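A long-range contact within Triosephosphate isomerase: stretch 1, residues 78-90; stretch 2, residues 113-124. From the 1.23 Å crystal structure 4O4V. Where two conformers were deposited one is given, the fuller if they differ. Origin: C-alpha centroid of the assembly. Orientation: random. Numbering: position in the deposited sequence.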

# COMPACT_ATOMS: atom_id res chain seq x y z
N THR A 78 2.27 2.05 7.86
CA THR A 78 2.62 3.29 8.55
C THR A 78 4.08 3.30 9.01
O THR A 78 4.77 2.27 9.11
CB THR A 78 1.71 3.51 9.73
OG1 THR A 78 2.00 2.50 10.71
CG2 THR A 78 0.24 3.48 9.34
N VAL A 79 4.55 4.51 9.30
CA VAL A 79 5.92 4.74 9.75
C VAL A 79 6.33 3.85 10.93
O VAL A 79 7.37 3.20 10.86
CB VAL A 79 6.18 6.22 10.01
CG1 VAL A 79 7.49 6.44 10.77
CG2 VAL A 79 6.18 7.00 8.69
N PRO A 80 5.54 3.79 12.01
CA PRO A 80 6.00 2.94 13.13
C PRO A 80 6.17 1.47 12.73
O PRO A 80 7.03 0.78 13.27
CB PRO A 80 4.89 3.10 14.17
CG PRO A 80 4.20 4.42 13.82
CD PRO A 80 4.33 4.57 12.36
N MET A 81 5.35 0.97 11.81
CA MET A 81 5.44 -0.44 11.42
C MET A 81 6.79 -0.68 10.75
O MET A 81 7.48 -1.66 11.03
CB MET A 81 4.33 -0.81 10.46
CG MET A 81 2.92 -0.66 10.98
SD MET A 81 1.75 -0.98 9.65
CE MET A 81 0.21 -0.49 10.45
N ILE A 82 7.15 0.19 9.83
CA ILE A 82 8.40 0.11 9.10
C ILE A 82 9.58 0.26 10.06
O ILE A 82 10.53 -0.52 10.01
CB ILE A 82 8.40 1.18 7.99
CG1 ILE A 82 7.33 0.85 6.93
CG2 ILE A 82 9.77 1.32 7.35
CD1 ILE A 82 6.91 2.08 6.15
N LYS A 83 9.51 1.24 10.94
CA LYS A 83 10.58 1.47 11.90
C LYS A 83 10.76 0.28 12.82
O LYS A 83 11.87 0.04 13.32
CB LYS A 83 10.33 2.73 12.71
CG LYS A 83 10.44 4.01 11.93
CD LYS A 83 10.34 5.19 12.87
CE LYS A 83 11.64 5.37 13.69
NZ LYS A 83 12.85 5.67 12.88
N SER A 84 9.71 -0.49 13.08
CA SER A 84 9.82 -1.60 14.02
C SER A 84 10.69 -2.73 13.47
O SER A 84 11.13 -3.58 14.24
CB SER A 84 8.42 -2.12 14.43
OG SER A 84 7.80 -2.97 13.46
N PHE A 85 10.96 -2.74 12.17
CA PHE A 85 11.92 -3.65 11.57
C PHE A 85 13.32 -3.06 11.50
O PHE A 85 14.24 -3.74 11.08
CB PHE A 85 11.47 -4.08 10.16
CG PHE A 85 10.28 -4.98 10.17
CD1 PHE A 85 10.43 -6.34 10.24
CD2 PHE A 85 9.00 -4.46 10.15
CE1 PHE A 85 9.31 -7.18 10.26
CE2 PHE A 85 7.90 -5.28 10.16
CZ PHE A 85 8.05 -6.63 10.22
N GLY A 86 13.50 -1.80 11.92
CA GLY A 86 14.79 -1.14 11.81
C GLY A 86 15.02 -0.39 10.52
O GLY A 86 16.14 0.05 10.24
N ILE A 87 13.97 -0.19 9.74
CA ILE A 87 14.04 0.49 8.43
C ILE A 87 13.87 1.97 8.63
O ILE A 87 12.97 2.39 9.34
CB ILE A 87 12.96 -0.08 7.50
CG1 ILE A 87 13.23 -1.56 7.24
CG2 ILE A 87 12.91 0.73 6.20
CD1 ILE A 87 12.08 -2.30 6.64
N GLU A 88 14.73 2.76 8.01
CA GLU A 88 14.85 4.18 8.28
C GLU A 88 14.46 5.12 7.14
O GLU A 88 14.50 6.34 7.35
CB GLU A 88 16.35 4.52 8.65
CG GLU A 88 17.14 3.45 9.50
CD GLU A 88 18.68 3.66 9.49
OE1 GLU A 88 19.16 4.74 9.05
OE2 GLU A 88 19.41 2.73 9.94
N TRP A 89 14.20 4.60 5.95
CA TRP A 89 13.99 5.39 4.74
C TRP A 89 12.63 5.10 4.15
O TRP A 89 12.11 4.00 4.22
CB TRP A 89 15.03 5.02 3.69
CG TRP A 89 16.39 5.63 3.86
CD1 TRP A 89 17.46 5.05 4.46
CD2 TRP A 89 16.82 6.93 3.43
NE1 TRP A 89 18.54 5.89 4.42
CE2 TRP A 89 18.16 7.06 3.81
CE3 TRP A 89 16.20 7.99 2.77
CZ2 TRP A 89 18.90 8.21 3.56
CZ3 TRP A 89 16.92 9.14 2.53
CH2 TRP A 89 18.26 9.24 2.91
N THR A 90 12.09 6.12 3.47
CA THR A 90 10.99 5.93 2.53
C THR A 90 11.12 6.87 1.35
O THR A 90 11.60 8.01 1.48
CB THR A 90 9.60 6.12 3.19
OG1 THR A 90 8.57 5.69 2.28
CG2 THR A 90 9.35 7.53 3.65
N LYS A 113 6.23 15.57 6.59
CA LYS A 113 6.30 16.06 7.95
C LYS A 113 6.21 14.90 8.94
O LYS A 113 7.00 14.83 9.89
CB LYS A 113 5.18 17.05 8.19
CG LYS A 113 5.15 17.65 9.60
CD LYS A 113 4.06 18.72 9.75
CE LYS A 113 4.04 19.40 11.13
NZ LYS A 113 3.62 18.47 12.19
N PHE A 114 5.23 14.02 8.75
CA PHE A 114 5.01 12.92 9.68
C PHE A 114 6.19 11.97 9.69
O PHE A 114 6.66 11.57 10.76
CB PHE A 114 3.71 12.18 9.35
CG PHE A 114 3.40 11.11 10.33
CD1 PHE A 114 2.91 11.43 11.56
CD2 PHE A 114 3.62 9.77 10.02
CE1 PHE A 114 2.66 10.44 12.49
CE2 PHE A 114 3.35 8.80 10.95
CZ PHE A 114 2.88 9.14 12.17
N ALA A 115 6.71 11.64 8.52
CA ALA A 115 7.86 10.72 8.45
C ALA A 115 9.08 11.32 9.18
O ALA A 115 9.71 10.66 10.02
CB ALA A 115 8.19 10.40 7.02
N LEU A 116 9.40 12.57 8.86
CA LEU A 116 10.59 13.23 9.43
C LEU A 116 10.45 13.40 10.93
O LEU A 116 11.41 13.14 11.68
CB LEU A 116 10.86 14.55 8.74
CG LEU A 116 11.35 14.42 7.31
CD1 LEU A 116 11.21 15.72 6.58
CD2 LEU A 116 12.78 13.88 7.24
N GLU A 117 9.27 13.82 11.40
CA GLU A 117 9.14 14.05 12.83
C GLU A 117 9.17 12.75 13.60
O GLU A 117 9.41 12.76 14.82
CB GLU A 117 7.94 14.96 13.14
CG GLU A 117 6.66 14.31 13.05
CD GLU A 117 5.48 15.28 12.94
OE1 GLU A 117 5.65 16.52 12.93
OE2 GLU A 117 4.35 14.77 12.85
N ASN A 118 8.98 11.61 12.94
CA ASN A 118 9.04 10.29 13.56
C ASN A 118 10.33 9.54 13.25
O ASN A 118 10.40 8.33 13.41
CB ASN A 118 7.81 9.46 13.17
CG ASN A 118 6.58 9.89 13.92
OD1 ASN A 118 6.32 9.38 15.01
ND2 ASN A 118 5.84 10.86 13.40
N GLY A 119 11.35 10.26 12.80
CA GLY A 119 12.69 9.72 12.69
C GLY A 119 13.04 8.98 11.41
O GLY A 119 14.05 8.28 11.38
N MET A 120 12.22 9.12 10.37
CA MET A 120 12.54 8.64 9.03
C MET A 120 13.40 9.63 8.31
O MET A 120 13.46 10.82 8.61
CB MET A 120 11.28 8.48 8.21
CG MET A 120 10.32 7.51 8.80
SD MET A 120 10.92 5.82 8.87
CE MET A 120 11.04 5.32 7.15
N LYS A 121 14.03 9.09 7.28
CA LYS A 121 14.63 9.87 6.22
C LYS A 121 13.83 9.67 4.96
O LYS A 121 13.24 8.59 4.77
CB LYS A 121 16.07 9.41 6.00
CG LYS A 121 16.95 9.52 7.25
CD LYS A 121 18.35 8.98 6.99
CE LYS A 121 19.26 9.12 8.23
NZ LYS A 121 20.67 8.86 7.85
N ILE A 122 13.78 10.69 4.09
CA ILE A 122 12.91 10.66 2.94
C ILE A 122 13.63 10.94 1.65
O ILE A 122 14.57 11.76 1.61
CB ILE A 122 11.70 11.62 3.08
CG1 ILE A 122 12.09 13.10 3.07
CG2 ILE A 122 10.90 11.29 4.34
CD1 ILE A 122 10.90 14.08 3.10
N ILE A 123 13.17 10.29 0.58
CA ILE A 123 13.55 10.61 -0.78
C ILE A 123 12.29 11.19 -1.41
O ILE A 123 11.34 10.45 -1.74
CB ILE A 123 14.03 9.40 -1.57
CG1 ILE A 123 15.24 8.72 -0.90
CG2 ILE A 123 14.35 9.79 -3.02
CD1 ILE A 123 15.50 7.32 -1.40
N TYR A 124 12.24 12.51 -1.52
CA TYR A 124 11.03 13.23 -1.95
C TYR A 124 11.14 13.53 -3.44
O TYR A 124 12.11 14.18 -3.87
CB TYR A 124 10.87 14.52 -1.15
CG TYR A 124 9.51 15.15 -1.27
CD1 TYR A 124 9.22 16.02 -2.29
CD2 TYR A 124 8.51 14.85 -0.36
CE1 TYR A 124 7.95 16.63 -2.37
CE2 TYR A 124 7.28 15.45 -0.44
CZ TYR A 124 6.99 16.32 -1.44
OH TYR A 124 5.74 16.90 -1.45
O HOH W 1 20.99 6.08 7.21

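Each stretch runs from a helix through a short connection into a strand, and the two copies of this plan lie together with helix near helix and strand beside strand. The strands are parallel, with Trp89 bridged to Lys121 and Thr90 to Ile122. Three backbone hydrogen bonds fix the register: Lys121 N to Glu88 O at 2.8 Å, Thr90 N to Lys121 O at 3.0 Å, and Ile123 N to Thr90 O at 2.9 Å. Alternation is the parallel rule at work, since Thr90 uses its N and O to reach the residues before and after its bridge partner, Ile122. Between these bonds the alpha carbons help, Trp89 CA lying 3.3 Å from Lys121 O and Ile122 CA 3.3 Å from Thr90 O, both as CA-H...O contacts.

Glycine appears in both connections. Gly86 closes its helix in a Schellman motif, its N bonded to Lys83 O at 2.8 Å, with a positive phi of 90° and a carbonyl of the preceding residue that would jam a side chain. Gly119 also has positive phi, 86°, and a beta carbon there would sit tightly against Lys83 NZ. In front of it, Asn118 turns its amide back to its own helix, ND2 donating to Phe114 O at 2.9 Å.

Between the helices, Val79 is the apolar hub. Its CB is 3.9 Å from Phe114 CE2, its CG2 4.3 Å from Ala115 CB, and its CG1 3.6 Å from Met120 CG, so this one small branched residue touches both the helix and the approach to the strand. Met120 has the largest area covered by the opposing stretch. Its CB points sideways, but three successive m rotamers fold the chain so that its end comes nearer. CE packs 3.4 Å from Glu88 C and 4.2 Å from Ile82 CG2, while SD lies 3.6 Å from Lys83 CG. A flexible thioether thus fills the space between the first helix and the start of its strand.

Lys83 borders this apolar patch and combines two roles. Its methylenes pack against the neighboring stretch, CD coming within 3.2 Å of Asn118 O, and its NZ makes a weak hydrogen bond to Gly119 O at 3.2 Å.

On the strands, the bridged pairs alternate faces. Trp89 and Lys121 share one, where Lys121 CB stands 3.5 Å from the centroid of the six-membered ring of Trp89 and only 9° off its normal, a clear CH-pi contact. The same ring reaches farther along the strand, Trp89 CZ3 lying 3.8 Å from Ile123 CG1. Beyond the indole, the extended Lys121 brings its ammonium near Glu88. Glu88 OE1 and Lys121 NZ are 4.5 Å apart, too far for a salt bridge, and a water joins them, donating to Glu88 OE1 and accepting from Lys121 NZ, each at 2.9 Å. The other face holds Thr90 and Ile122, whose CG2 atoms are 4.1 Å apart.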